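Side-chain contact in StAR-related lipid transfer protein 13 (Homo sapiens, PDB 2PSO), which acts as a GTPase-activating protein for RhoA and binds lipid, this chain being its START domain: residues L179-P182 against S188-T191. Sequence-based numbering, arbitrary orientation.
Sequences LIEP and SRLT
Ile180 and Leu190 lie side by side at a non-hydrogen-bonded pair of an antiparallel beta hairpin, strands 169-182 and 188-196 of the curved START-domain sheet. Both side chains stand on the same face of the sheet, where Ile180 touches Pro87 and Val90 of helix 87-96 and Leu190 touches Val218 and Ile221 of helix 209-223. They meet by methyl ends, CD1 of Ile180 to CD1 of Leu190 at 4.0 Å. The two branches of Ile180 divide the work. CG1, anti to the carbonyl carbon (chi1 -37°), carries CD1 to the leucine, while CG2, anti to the backbone N, turns to Ser188, 3.9 Å from its CB. An alanine in place of Ile180 would lose both branches and would probably leave a gap between Leu190, Ser188 and helix 87-96. Ser188 directs OG to the carbonyl oxygen of Ala85, which satisfies this buried hydroxyl. On the other face, Glu181 and Arg189 run alongside each other, with carboxylate and guanidinium planes only 20° apart. No salt bridge joins them: the arginine chain bends at chi2 and chi3, leaving NE 5.9 Å from Glu181 OE2, which instead lies beside the aliphatic CG of Arg189. Hydrogen-bonded pairs Leu179-Thr191 and Glu181-Arg189, two bonds each, flank Ile180-Leu190 on either side; the straightest bond runs from Leu179 N to Thr191 O, 2.8 Å long, 176° at the hydrogen and in the carbonyl plane.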
# COMPACT_ATOMS: atom_id res chain seq x y z
N LEU A 179 -2.45 -6.73 -6.23
CA LEU A 179 -2.68 -7.54 -7.43
C LEU A 179 -1.42 -8.34 -7.70
O LEU A 179 -0.34 -7.77 -7.90
CB LEU A 179 -3.02 -6.67 -8.65
CG LEU A 179 -4.04 -5.55 -8.44
CD1 LEU A 179 -4.29 -4.79 -9.71
CD2 LEU A 179 -5.34 -6.09 -7.89
N ILE A 180 -1.55 -9.66 -7.69
CA ILE A 180 -0.41 -10.54 -7.92
C ILE A 180 -0.67 -11.36 -9.15
O ILE A 180 -1.68 -12.06 -9.22
CB ILE A 180 -0.24 -11.52 -6.76
CG1 ILE A 180 -0.59 -10.82 -5.43
CG2 ILE A 180 1.14 -12.11 -6.74
CD1 ILE A 180 0.11 -11.40 -4.27
N GLU A 181 0.21 -11.26 -10.13
CA GLU A 181 -0.01 -11.98 -11.37
C GLU A 181 1.21 -12.77 -11.78
O GLU A 181 2.33 -12.39 -11.43
CB GLU A 181 -0.46 -11.01 -12.47
CG GLU A 181 0.53 -9.91 -12.73
CD GLU A 181 -0.05 -8.80 -13.58
OE1 GLU A 181 -1.10 -9.04 -14.22
OE2 GLU A 181 0.54 -7.70 -13.60
N PRO A 182 1.01 -13.88 -12.50
CA PRO A 182 2.14 -14.72 -12.89
C PRO A 182 2.94 -14.06 -13.98
O PRO A 182 2.38 -13.64 -14.98
CB PRO A 182 1.48 -15.99 -13.47
CG PRO A 182 0.04 -15.88 -13.17
CD PRO A 182 -0.26 -14.43 -12.99
N SER A 188 6.35 -13.90 -9.77
CA SER A 188 5.18 -13.04 -9.82
C SER A 188 5.53 -11.58 -9.95
O SER A 188 6.57 -11.13 -9.44
CB SER A 188 4.36 -13.21 -8.55
OG SER A 188 3.98 -14.55 -8.41
N ARG A 189 4.65 -10.85 -10.61
CA ARG A 189 4.65 -9.40 -10.58
C ARG A 189 3.70 -9.01 -9.42
O ARG A 189 2.52 -9.33 -9.46
CB ARG A 189 4.16 -8.85 -11.93
CG ARG A 189 3.94 -7.33 -12.03
CD ARG A 189 4.86 -6.65 -13.05
NE ARG A 189 6.18 -6.30 -12.50
CZ ARG A 189 6.63 -5.05 -12.36
NH1 ARG A 189 7.85 -4.82 -11.85
NH2 ARG A 189 5.87 -4.02 -12.73
N LEU A 190 4.23 -8.36 -8.40
CA LEU A 190 3.39 -7.89 -7.31
C LEU A 190 3.08 -6.41 -7.46
O LEU A 190 3.98 -5.61 -7.60
CB LEU A 190 4.12 -8.11 -5.98
CG LEU A 190 3.51 -7.49 -4.71
CD1 LEU A 190 2.13 -7.95 -4.49
CD2 LEU A 190 4.37 -7.86 -3.53
N THR A 191 1.81 -6.04 -7.40
CA THR A 191 1.47 -4.62 -7.51
C THR A 191 0.55 -4.19 -6.38
O THR A 191 -0.55 -4.73 -6.23
CB THR A 191 0.79 -4.32 -8.84
OG1 THR A 191 1.74 -4.48 -9.90
CG2 THR A 191 0.25 -2.90 -8.87